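Local atomic coordinates of serine protease inhibitor (Schistosoma haematobium, PDB entry 3STO), a protein that probably inhibits serine-type endopeptidases, acting as a serpin. Residues 46-51 against 94-99; 63-68 against 74-79; 99-104 against 111-116; 116-121 against 165-170. All coordinates share one frame; numbering follows the deposited sequence.

Overall arrangement
Contacts 1 to 3 involve helices 43-55, 61-70 and 82-101 and the start of strand 112-124; contact 4 lies on that strand's opposite face. Contact 1 is wholly buried, an apolar crossing of helices 43-55 and 82-101. Contact 2 lies farther out, its centre about 17 Å from that of contact 1; there a turn folds back on helix 61-70, and I67 touches L50 of contact 1. Contact 3, partly buried, joins the end of helix 82-101 to the strand largely through backbone atoms and water. Contact 4 is the surface contact, where one side-chain hydrogen bond meets helix 153-167. I117, on the strand's inner side, packs against F48, L100 and T101, tying contacts 1, 3 and 4 together.

Contact 1: 46-51 against 94-99; sequences ILFTLG and QELNNS
F48 reaches L96 edge-on: ring atoms CE1 and CZ of F48 both lie 3.5 Å from L96 CB, which sits near the ring plane. On the other side of CZ, CE2 of F48 is 4.0 Å from N97 OD1, and the ring and amide planes stand 79° apart, so the amide is turned nearly perpendicular to the ring. Beside this pair, CD2 of L47 meets CD1 of L96 at 4.0 Å, the two leucine side chains crossing at about a right angle. L47 CD2 also lies in the plane of the F48 ring at its edge. L96 thus covers the seam between two successive residues, its CB on F48 and its CD1 on both. The segments belong to helices B and D of the serpin fold, whose local axes approach to 10.8 Å with N-to-C directions 137° apart. The first torsion of N97 sets its CG anti to the backbone N (chi1 -171°), and from there ND2 makes a weak hydrogen bond to E142. A second shell surrounds the apolar groups: Y93 stacks edge-to-face with F48, H19 of helix 18-30 touches both L47 and L96, and I117 of the neighbouring strand packs against F48 and N97.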
loop_
_atom_site.group_PDB
_atom_site.type_symbol
_atom_site.label_atom_id
_atom_site.label_comp_id
_atom_site.label_asym_id
_atom_site.label_seq_id
_atom_site.Cartn_x
_atom_site.Cartn_y
_atom_site.Cartn_z
ATOM N N ILE A 46 -6.542 -0.284 -1.244
ATOM C CA ILE A 46 -7.423 0.037 -2.368
ATOM C C ILE A 46 -8.552 -0.975 -2.370
ATOM O O ILE A 46 -9.705 -0.611 -2.535
ATOM C CB ILE A 46 -6.727 -0.076 -3.758
ATOM C CG1 ILE A 46 -5.287 0.446 -3.738
ATOM C CG2 ILE A 46 -7.550 0.617 -4.832
ATOM C CD1 ILE A 46 -5.155 1.886 -3.300
ATOM N N LEU A 47 -8.209 -2.249 -2.166
ATOM C CA LEU A 47 -9.199 -3.333 -2.062
ATOM C C LEU A 47 -10.226 -3.141 -0.933
ATOM O O LEU A 47 -11.411 -3.310 -1.154
ATOM C CB LEU A 47 -8.505 -4.692 -1.927
ATOM C CG LEU A 47 -9.384 -5.944 -1.999
ATOM C CD1 LEU A 47 -8.647 -7.080 -2.655
ATOM C CD2 LEU A 47 -9.853 -6.355 -0.620
ATOM N N PHE A 48 -9.773 -2.794 0.273
ATOM C CA PHE A 48 -10.685 -2.548 1.390
ATOM C C PHE A 48 -11.592 -1.335 1.151
ATOM O O PHE A 48 -12.751 -1.353 1.512
ATOM C CB PHE A 48 -9.914 -2.315 2.701
ATOM C CG PHE A 48 -9.129 -3.509 3.176
ATOM C CD1 PHE A 48 -9.128 -4.699 2.457
ATOM C CD2 PHE A 48 -8.394 -3.450 4.354
ATOM C CE1 PHE A 48 -8.403 -5.798 2.904
ATOM C CE2 PHE A 48 -7.676 -4.547 4.813
ATOM C CZ PHE A 48 -7.676 -5.714 4.089
ATOM N N THR A 49 -11.053 -0.268 0.570
ATOM C CA THR A 49 -11.813 0.954 0.351
ATOM C C THR A 49 -12.884 0.760 -0.721
ATOM O O THR A 49 -14.057 1.049 -0.507
ATOM C CB THR A 49 -10.909 2.063 -0.103
ATOM O OG1 THR A 49 -9.971 2.354 0.940
ATOM C CG2 THR A 49 -11.738 3.295 -0.452
ATOM N N LEU A 50 -12.457 0.263 -1.876
ATOM C CA LEU A 50 -13.372 -0.218 -2.909
ATOM C C LEU A 50 -14.356 -1.255 -2.378
ATOM O O LEU A 50 -15.568 -1.173 -2.595
ATOM C CB LEU A 50 -12.570 -0.874 -4.015
ATOM C CG LEU A 50 -13.184 -0.678 -5.373
ATOM C CD1 LEU A 50 -13.521 0.797 -5.491
ATOM C CD2 LEU A 50 -12.170 -1.112 -6.388
ATOM N N GLY A 51 -13.825 -2.257 -1.701
ATOM C CA GLY A 51 -14.644 -3.329 -1.204
ATOM C C GLY A 51 -15.711 -2.855 -0.246
ATOM O O GLY A 51 -16.810 -3.399 -0.211
ATOM N N GLN A 94 -13.244 -8.735 5.343
ATOM C CA GLN A 94 -13.139 -8.933 6.777
ATOM C C GLN A 94 -12.058 -9.924 7.117
ATOM O O GLN A 94 -11.335 -9.742 8.072
ATOM C CB GLN A 94 -14.464 -9.399 7.353
ATOM C CG GLN A 94 -15.331 -8.223 7.716
ATOM C CD GLN A 94 -16.736 -8.602 8.093
ATOM O OE1 GLN A 94 -17.510 -7.733 8.482
ATOM N NE2 GLN A 94 -17.086 -9.899 7.969
ATOM N N GLU A 95 -11.958 -10.972 6.320
ATOM C CA GLU A 95 -10.948 -11.963 6.521
ATOM C C GLU A 95 -9.561 -11.278 6.446
ATOM O O GLU A 95 -8.749 -11.411 7.357
ATOM C CB GLU A 95 -11.102 -13.028 5.454
ATOM C CG GLU A 95 -10.231 -14.234 5.651
ATOM C CD GLU A 95 -10.702 -15.093 6.809
ATOM O OE1 GLU A 95 -11.726 -14.729 7.444
ATOM O OE2 GLU A 95 -10.043 -16.128 7.072
ATOM N N LEU A 96 -9.324 -10.499 5.394
ATOM C CA LEU A 96 -8.050 -9.812 5.200
ATOM C C LEU A 96 -7.790 -8.782 6.287
ATOM O O LEU A 96 -6.676 -8.646 6.809
ATOM C CB LEU A 96 -7.993 -9.156 3.819
ATOM C CG LEU A 96 -7.940 -10.141 2.655
ATOM C CD1 LEU A 96 -8.104 -9.448 1.282
ATOM C CD2 LEU A 96 -6.655 -10.948 2.725
ATOM N N ASN A 97 -8.823 -8.063 6.651
ATOM C CA ASN A 97 -8.689 -7.096 7.731
ATOM C C ASN A 97 -8.363 -7.774 9.077
ATOM O O ASN A 97 -7.481 -7.330 9.816
ATOM C CB ASN A 97 -9.966 -6.240 7.828
ATOM C CG ASN A 97 -9.814 -5.088 8.786
ATOM O OD1 ASN A 97 -9.028 -4.195 8.518
ATOM N ND2 ASN A 97 -10.531 -5.103 9.913
ATOM N N ASN A 98 -9.088 -8.845 9.395
ATOM C CA ASN A 98 -8.810 -9.614 10.603
ATOM C C ASN A 98 -7.382 -10.168 10.667
ATOM O O ASN A 98 -6.744 -10.144 11.717
ATOM C CB ASN A 98 -9.785 -10.782 10.759
ATOM C CG ASN A 98 -11.164 -10.335 11.206
ATOM O OD1 ASN A 98 -11.312 -9.293 11.850
ATOM N ND2 ASN A 98 -12.185 -11.128 10.866
ATOM N N SER A 99 -6.923 -10.697 9.542
ATOM C CA SER A 99 -5.608 -11.276 9.436
ATOM C C SER A 99 -4.560 -10.217 9.706
ATOM O O SER A 99 -3.685 -10.431 10.518
ATOM C CB SER A 99 -5.407 -11.880 8.063
ATOM O OG SER A 99 -4.213 -12.610 8.033
#

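Contact 2: 63-68 against 74-79; sequences TGYQIG and KSTSSS
G68 and T76 bring the backbones closest, their CA atoms 6.0 Å apart. Residues 63-68 are helical, whereas 74-79 form no regular element; a type I turn from K74 to S77, closed by S77 N to K74 O at 3.0 Å, brings T76 back over the helix. Having no side chain, G68 presents bare backbone to this turn, and the methyl CG2 of T76 settles 4.1 Å from G68 CA.

T76 and Y65 carry the side-chain contact in nearly equal parts. OG1 of T76 takes the position between backbone N and carbonyl carbon (chi1 61°), which directs CG2 to the side of the backbone N; OG1 makes a weak hydrogen bond to L73 O. The Y65 ring passes alongside, the two side chains running in opposite directions. Y65 CE1 lies 3.7 Å from T76 CB and the same atom is 4.0 Å from the carbonyl carbon of S79, so the ring spans from the turn to the chain beyond it.

Helix 82-101 also holds the turn: the carboxylate of E88 accepts from the backbone N of K74 and of S75, while A85 touches T76. N81 binds both S75 O and S79 OG. This is the link between helices C and D of the serpin fold, a reversal packed against the helix it has just left.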
loop_
_atom_site.group_PDB
_atom_site.type_symbol
_atom_site.label_atom_id
_atom_site.label_comp_id
_atom_site.label_asym_id
_atom_site.label_seq_id
_atom_site.Cartn_x
_atom_site.Cartn_y
_atom_site.Cartn_z
ATOM N N THR A 63 -22.802 -0.468 -10.967
ATOM C CA THR A 63 -21.759 0.092 -10.118
ATOM C C THR A 63 -21.158 -0.965 -9.165
ATOM O O THR A 63 -19.951 -1.125 -9.096
ATOM C CB THR A 63 -22.303 1.281 -9.316
ATOM O OG1 THR A 63 -22.883 2.229 -10.218
ATOM C CG2 THR A 63 -21.206 1.950 -8.517
ATOM N N GLY A 64 -21.998 -1.701 -8.446
ATOM C CA GLY A 64 -21.494 -2.756 -7.591
ATOM C C GLY A 64 -20.933 -3.925 -8.387
ATOM O O GLY A 64 -20.003 -4.605 -7.959
ATOM N N TYR A 65 -21.510 -4.166 -9.553
ATOM C CA TYR A 65 -21.113 -5.290 -10.381
ATOM C C TYR A 65 -19.694 -5.112 -10.902
ATOM O O TYR A 65 -18.901 -6.060 -10.896
ATOM C CB TYR A 65 -22.089 -5.471 -11.542
ATOM C CG TYR A 65 -21.776 -6.628 -12.469
ATOM C CD1 TYR A 65 -21.566 -7.873 -11.974
ATOM C CD2 TYR A 65 -21.711 -6.458 -13.837
ATOM C CE1 TYR A 65 -21.266 -8.916 -12.774
ATOM C CE2 TYR A 65 -21.425 -7.512 -14.666
ATOM C CZ TYR A 65 -21.202 -8.751 -14.118
ATOM O OH TYR A 65 -20.900 -9.860 -14.899
ATOM N N GLN A 66 -19.389 -3.905 -11.372
ATOM C CA GLN A 66 -18.046 -3.575 -11.841
ATOM C C GLN A 66 -16.977 -3.799 -10.768
ATOM O O GLN A 66 -15.948 -4.407 -11.027
ATOM C CB GLN A 66 -18.006 -2.115 -12.304
ATOM C CG GLN A 66 -18.674 -1.967 -13.634
ATOM C CD GLN A 66 -18.740 -0.558 -14.106
ATOM O OE1 GLN A 66 -18.361 0.407 -13.396
ATOM N NE2 GLN A 66 -19.246 -0.407 -15.325
ATOM N N ILE A 67 -17.255 -3.296 -9.566
ATOM C CA ILE A 67 -16.451 -3.549 -8.400
ATOM C C ILE A 67 -16.197 -5.040 -8.196
ATOM O O ILE A 67 -15.069 -5.452 -8.037
ATOM C CB ILE A 67 -17.088 -2.914 -7.154
ATOM C CG1 ILE A 67 -17.099 -1.389 -7.313
ATOM C CG2 ILE A 67 -16.329 -3.321 -5.895
ATOM C CD1 ILE A 67 -17.588 -0.635 -6.076
ATOM N N GLY A 68 -17.241 -5.847 -8.215
ATOM C CA GLY A 68 -17.077 -7.273 -8.028
ATOM C C GLY A 68 -16.250 -7.961 -9.102
ATOM O O GLY A 68 -15.461 -8.869 -8.803
ATOM N N LYS A 74 -16.266 -14.691 -7.241
ATOM C CA LYS A 74 -16.999 -15.817 -7.843
ATOM C C LYS A 74 -18.450 -15.454 -8.134
ATOM O O LYS A 74 -19.023 -15.859 -9.139
ATOM C CB LYS A 74 -17.003 -17.049 -6.916
ATOM C CG LYS A 74 -15.644 -17.672 -6.677
ATOM N N SER A 75 -19.059 -14.706 -7.229
ATOM C CA SER A 75 -20.470 -14.419 -7.362
ATOM C C SER A 75 -20.767 -13.529 -8.577
ATOM O O SER A 75 -21.912 -13.408 -8.983
ATOM C CB SER A 75 -20.998 -13.803 -6.067
ATOM O OG SER A 75 -20.589 -12.457 -5.946
ATOM N N THR A 76 -19.735 -12.904 -9.142
ATOM C CA THR A 76 -19.908 -12.037 -10.297
ATOM C C THR A 76 -19.210 -12.624 -11.518
ATOM O O THR A 76 -18.993 -11.915 -12.501
ATOM C CB THR A 76 -19.377 -10.562 -10.056
ATOM O OG1 THR A 76 -17.965 -10.568 -9.777
ATOM C CG2 THR A 76 -20.032 -9.943 -8.909
ATOM N N SER A 77 -18.867 -13.908 -11.456
ATOM C CA SER A 77 -18.082 -14.563 -12.509
ATOM C C SER A 77 -18.790 -14.521 -13.844
ATOM O O SER A 77 -18.182 -14.260 -14.880
ATOM C CB SER A 77 -17.864 -16.035 -12.179
ATOM O OG SER A 77 -17.454 -16.198 -10.840
ATOM N N SER A 78 -20.082 -14.816 -13.808
ATOM C CA SER A 78 -20.880 -14.919 -15.021
ATOM C C SER A 78 -22.232 -14.184 -14.947
ATOM O O SER A 78 -22.896 -14.023 -15.961
ATOM C CB SER A 78 -21.074 -16.396 -15.382
ATOM O OG SER A 78 -21.251 -17.179 -14.211
ATOM N N SER A 79 -22.643 -13.747 -13.760
ATOM C CA SER A 79 -23.790 -12.833 -13.652
ATOM C C SER A 79 -23.752 -11.970 -12.403
ATOM O O SER A 79 -23.052 -12.272 -11.456
ATOM C CB SER A 79 -25.138 -13.566 -13.726
ATOM O OG SER A 79 -25.396 -14.317 -12.553
#

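Contact 3: 99-104 against 111-116; sequences SLTSEK and EENVVR
V114 N gives a clear hydrogen bond to E103 O, 2.9 Å long and nearly straight at 171°. Next to it K104 pairs with N113 as an antiparallel non-hydrogen-bonded bridge, CA to CA 4.8 Å.

The side chains of this pair diverge where they leave the backbone, but that of K104 bends back over the helix end and so comes to lie alongside N113, pointing the same way. Its bend at chi2 (57°) carries NZ to T101 O, 3.0 Å away in the carbonyl plane, where the ammonium group grips a carbonyl close to the end of helix 82-101. Both valines point toward the other segment and both also touch F194 and F253; V115 touches F192 as well. V114 puts CG2 3.6 Å from K104 O, and V115, with CG1 anti to its backbone N, turns CG2 to lie 3.8 Å from L100 O. The E103 carboxylate leads away from the strand, to a salt bridge with R252 and a hydrogen bond from N250.

One water fills the angle where helix and strand separate. It accepts from V115 N at 2.8 Å and lies, as donor, 2.7 Å from L100 O and 2.8 Å from E103 O, although it has more acceptors around it than protons to give. Backbone groups beyond the short bridge are thus joined through water. The arrangement is that of the helix D to strand 2A connection of serpins, where the helix runs out and the chain returns as strand 2A of the main sheet.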
loop_
_atom_site.group_PDB
_atom_site.type_symbol
_atom_site.label_atom_id
_atom_site.label_comp_id
_atom_site.label_asym_id
_atom_site.label_seq_id
_atom_site.Cartn_x
_atom_site.Cartn_y
_atom_site.Cartn_z
ATOM N N SER A 99 -6.923 -10.697 9.542
ATOM C CA SER A 99 -5.608 -11.276 9.436
ATOM C C SER A 99 -4.560 -10.217 9.706
ATOM O O SER A 99 -3.685 -10.431 10.518
ATOM C CB SER A 99 -5.407 -11.880 8.063
ATOM O OG SER A 99 -4.213 -12.610 8.033
ATOM N N LEU A 100 -4.703 -9.040 9.100
ATOM C CA LEU A 100 -3.678 -8.003 9.204
ATOM C C LEU A 100 -3.674 -7.271 10.547
ATOM O O LEU A 100 -2.597 -7.019 11.136
ATOM C CB LEU A 100 -3.795 -7.007 8.043
ATOM C CG LEU A 100 -3.367 -7.502 6.658
ATOM C CD1 LEU A 100 -3.836 -6.538 5.549
ATOM C CD2 LEU A 100 -1.863 -7.656 6.644
ATOM N N THR A 101 -4.862 -6.932 11.042
ATOM C CA THR A 101 -4.949 -6.134 12.272
ATOM C C THR A 101 -4.751 -6.996 13.521
ATOM O O THR A 101 -4.607 -6.483 14.611
ATOM C CB THR A 101 -6.280 -5.339 12.383
ATOM O OG1 THR A 101 -7.371 -6.252 12.536
ATOM C CG2 THR A 101 -6.516 -4.477 11.131
ATOM N N SER A 102 -4.738 -8.310 13.356
ATOM C CA SER A 102 -4.436 -9.178 14.478
ATOM C C SER A 102 -2.943 -9.143 14.855
ATOM O O SER A 102 -2.568 -9.598 15.930
ATOM C CB SER A 102 -4.842 -10.610 14.184
ATOM O OG SER A 102 -4.012 -11.161 13.186
ATOM N N GLU A 103 -2.094 -8.598 13.991
ATOM C CA GLU A 103 -0.664 -8.607 14.274
ATOM C C GLU A 103 -0.239 -7.486 15.229
ATOM O O GLU A 103 -0.520 -6.298 15.027
ATOM C CB GLU A 103 0.157 -8.652 12.981
ATOM C CG GLU A 103 -0.197 -9.854 12.094
ATOM C CD GLU A 103 0.257 -11.167 12.738
ATOM O OE1 GLU A 103 0.987 -11.118 13.762
ATOM O OE2 GLU A 103 -0.105 -12.244 12.214
ATOM N N LYS A 104 0.420 -7.892 16.304
ATOM C CA LYS A 104 0.754 -6.965 17.374
ATOM C C LYS A 104 2.240 -6.673 17.503
ATOM O O LYS A 104 3.117 -7.479 17.121
ATOM C CB LYS A 104 0.209 -7.472 18.710
ATOM C CG LYS A 104 -1.134 -6.890 19.071
ATOM C CD LYS A 104 -2.145 -7.170 18.009
ATOM C CE LYS A 104 -3.343 -6.241 18.123
ATOM N NZ LYS A 104 -4.517 -6.953 17.603
ATOM N N GLU A 111 2.032 -1.761 23.015
ATOM C CA GLU A 111 1.310 -2.893 22.448
ATOM C C GLU A 111 0.345 -2.423 21.383
ATOM O O GLU A 111 -0.843 -2.236 21.638
ATOM C CB GLU A 111 0.538 -3.645 23.528
ATOM N N GLU A 112 0.857 -2.261 20.172
ATOM C CA GLU A 112 0.073 -1.665 19.115
ATOM C C GLU A 112 -0.137 -2.630 17.973
ATOM O O GLU A 112 0.484 -3.698 17.912
ATOM C CB GLU A 112 0.822 -0.454 18.575
ATOM C CG GLU A 112 1.407 0.448 19.639
ATOM C CD GLU A 112 0.433 1.533 20.045
ATOM O OE1 GLU A 112 -0.783 1.374 19.768
ATOM O OE2 GLU A 112 0.885 2.548 20.626
ATOM N N ASN A 113 -0.999 -2.216 17.056
ATOM C CA ASN A 113 -1.174 -2.899 15.794
ATOM C C ASN A 113 0.037 -2.662 14.935
ATOM O O ASN A 113 0.459 -1.525 14.757
ATOM C CB ASN A 113 -2.384 -2.335 15.033
ATOM C CG ASN A 113 -3.686 -3.056 15.348
ATOM O OD1 ASN A 113 -3.768 -3.842 16.306
ATOM N ND2 ASN A 113 -4.732 -2.770 14.544
ATOM N N VAL A 114 0.579 -3.716 14.363
ATOM C CA VAL A 114 1.598 -3.531 13.348
ATOM C C VAL A 114 0.987 -2.764 12.143
ATOM O O VAL A 114 1.574 -1.816 11.611
ATOM C CB VAL A 114 2.192 -4.913 12.929
ATOM C CG1 VAL A 114 3.027 -4.808 11.669
ATOM C CG2 VAL A 114 2.986 -5.532 14.080
ATOM N N VAL A 115 -0.197 -3.179 11.716
ATOM C CA VAL A 115 -0.810 -2.613 10.531
ATOM C C VAL A 115 -2.073 -1.841 10.911
ATOM O O VAL A 115 -2.932 -2.366 11.617
ATOM C CB VAL A 115 -1.224 -3.710 9.554
ATOM C CG1 VAL A 115 -1.668 -3.091 8.209
ATOM C CG2 VAL A 115 -0.116 -4.728 9.389
ATOM N N ARG A 116 -2.180 -0.597 10.451
ATOM C CA ARG A 116 -3.397 0.173 10.646
ATOM C C ARG A 116 -3.994 0.525 9.286
ATOM O O ARG A 116 -3.392 1.252 8.468
ATOM C CB ARG A 116 -3.165 1.417 11.500
HETATM O O HOH W 1 -1.894 -5.139 12.879
#

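Contact 4: 116-121 against 165-170; sequences RISTGI and DQQSNG
S118 and Q167 are the two residues that meet, and the polar interaction between them is a single hydrogen bond. S118 OG donates to Q167 OE1 across 2.8 Å, approaching at 135° to the amide C=O and tilted 27° from its plane. Q167 gets its amide there by a bend at chi2 (-69°), which folds the chain over so that the carbonyl end faces the strand. The other end of the amide, NE2, makes a weak hydrogen bond to W163 O one turn back in the same helix, which may help fix the rotation of the group.

Van der Waals contact adds little. S118 CB lies 3.4 Å from Q167 OE1, and Q167 CB comes no nearer than 4.1 Å to S118 OG. Only 89 Å² is buried between the segments, both sides summed.

Backbone bonding holds each partner separately. S118 pairs with V191 of the adjacent strand 186-197, and T119 bonds to E142 and E144 on its other flank, so the serine sits on a strand with neighbours on both sides. On the helix side, the chain leaves helical geometry at S168 and folds back, with G170 N bonded to D165 O at 3.2 Å.

The strand corresponds to 2A of the main serpin sheet, and helix 153-167 to helix F, which lies across that sheet's outer face. S118 points to this helix while I117 and T119 point away from it. One neutral hydrogen bond with little apolar burial implies that this point of contact, taken alone, is a light one; helix F is thought to shift in serpins when the reactive loop inserts, and the contact would probably not resist that by itself.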
loop_
_atom_site.group_PDB
_atom_site.type_symbol
_atom_site.label_atom_id
_atom_site.label_comp_id
_atom_site.label_asym_id
_atom_site.label_seq_id
_atom_site.Cartn_x
_atom_site.Cartn_y
_atom_site.Cartn_z
ATOM N N ARG A 116 -2.180 -0.597 10.451
ATOM C CA ARG A 116 -3.397 0.173 10.646
ATOM C C ARG A 116 -3.994 0.525 9.286
ATOM O O ARG A 116 -3.392 1.252 8.468
ATOM C CB ARG A 116 -3.165 1.417 11.500
ATOM N N ILE A 117 -5.169 -0.043 9.043
ATOM C CA ILE A 117 -5.908 0.196 7.820
ATOM C C ILE A 117 -6.990 1.234 8.100
ATOM O O ILE A 117 -7.749 1.111 9.087
ATOM C CB ILE A 117 -6.587 -1.100 7.377
ATOM C CG1 ILE A 117 -5.524 -2.145 6.998
ATOM C CG2 ILE A 117 -7.625 -0.819 6.265
ATOM C CD1 ILE A 117 -5.806 -3.532 7.545
ATOM N N SER A 118 -7.060 2.270 7.272
ATOM C CA SER A 118 -8.101 3.282 7.489
ATOM C C SER A 118 -8.718 3.769 6.192
ATOM O O SER A 118 -8.010 4.206 5.264
ATOM C CB SER A 118 -7.559 4.480 8.260
ATOM O OG SER A 118 -7.106 4.098 9.537
ATOM N N THR A 119 -10.045 3.683 6.140
ATOM C CA THR A 119 -10.809 4.279 5.058
ATOM C C THR A 119 -11.759 5.362 5.571
ATOM O O THR A 119 -12.593 5.107 6.433
ATOM C CB THR A 119 -11.598 3.227 4.279
ATOM O OG1 THR A 119 -10.678 2.371 3.605
ATOM C CG2 THR A 119 -12.502 3.897 3.249
ATOM N N GLY A 120 -11.605 6.574 5.049
ATOM C CA GLY A 120 -12.540 7.635 5.335
ATOM C C GLY A 120 -13.436 7.866 4.138
ATOM O O GLY A 120 -12.962 8.074 3.014
ATOM N N ILE A 121 -14.739 7.794 4.378
ATOM C CA ILE A 121 -15.739 8.090 3.367
ATOM C C ILE A 121 -16.230 9.498 3.675
ATOM O O ILE A 121 -16.827 9.720 4.718
ATOM C CB ILE A 121 -16.897 7.054 3.437
ATOM C CG1 ILE A 121 -16.395 5.641 3.080
ATOM C CG2 ILE A 121 -18.055 7.452 2.546
ATOM C CD1 ILE A 121 -17.443 4.505 3.312
ATOM N N ASP A 165 -4.300 13.274 9.376
ATOM C CA ASP A 165 -3.409 13.502 10.508
ATOM C C ASP A 165 -3.653 12.541 11.692
ATOM O O ASP A 165 -2.708 12.015 12.274
ATOM C CB ASP A 165 -3.535 14.947 10.967
ATOM C CG ASP A 165 -2.493 15.325 11.995
ATOM O OD1 ASP A 165 -2.755 15.109 13.201
ATOM O OD2 ASP A 165 -1.420 15.841 11.600
ATOM N N GLN A 166 -4.910 12.287 12.037
ATOM C CA GLN A 166 -5.206 11.372 13.132
ATOM C C GLN A 166 -4.830 9.922 12.831
ATOM O O GLN A 166 -4.569 9.147 13.746
ATOM C CB GLN A 166 -6.688 11.454 13.529
ATOM N N GLN A 167 -4.809 9.542 11.560
ATOM C CA GLN A 167 -4.554 8.143 11.207
ATOM C C GLN A 167 -3.064 7.867 11.007
ATOM O O GLN A 167 -2.586 6.748 11.205
ATOM C CB GLN A 167 -5.308 7.760 9.929
ATOM C CG GLN A 167 -6.698 8.295 9.871
ATOM C CD GLN A 167 -7.606 7.637 10.865
ATOM O OE1 GLN A 167 -7.528 6.429 11.099
ATOM N NE2 GLN A 167 -8.477 8.422 11.463
ATOM N N SER A 168 -2.339 8.904 10.608
ATOM C CA SER A 168 -0.930 8.785 10.250
ATOM C C SER A 168 -0.014 8.968 11.444
ATOM O O SER A 168 1.210 9.023 11.279
ATOM C CB SER A 168 -0.579 9.843 9.197
ATOM O OG SER A 168 -0.974 11.143 9.619
ATOM N N ASN A 169 -0.605 9.078 12.634
ATOM C CA ASN A 169 0.130 9.481 13.830
ATOM C C ASN A 169 0.962 10.738 13.603
ATOM O O ASN A 169 2.089 10.829 14.082
ATOM C CB ASN A 169 1.052 8.358 14.306
ATOM C CG ASN A 169 0.667 7.832 15.666
ATOM O OD1 ASN A 169 -0.504 7.516 15.912
ATOM N ND2 ASN A 169 1.643 7.753 16.571
ATOM N N GLY A 170 0.423 11.693 12.849
ATOM C CA GLY A 170 1.140 12.921 12.552
ATOM C C GLY A 170 1.977 12.976 11.277
ATOM O O GLY A 170 2.237 14.058 10.758
#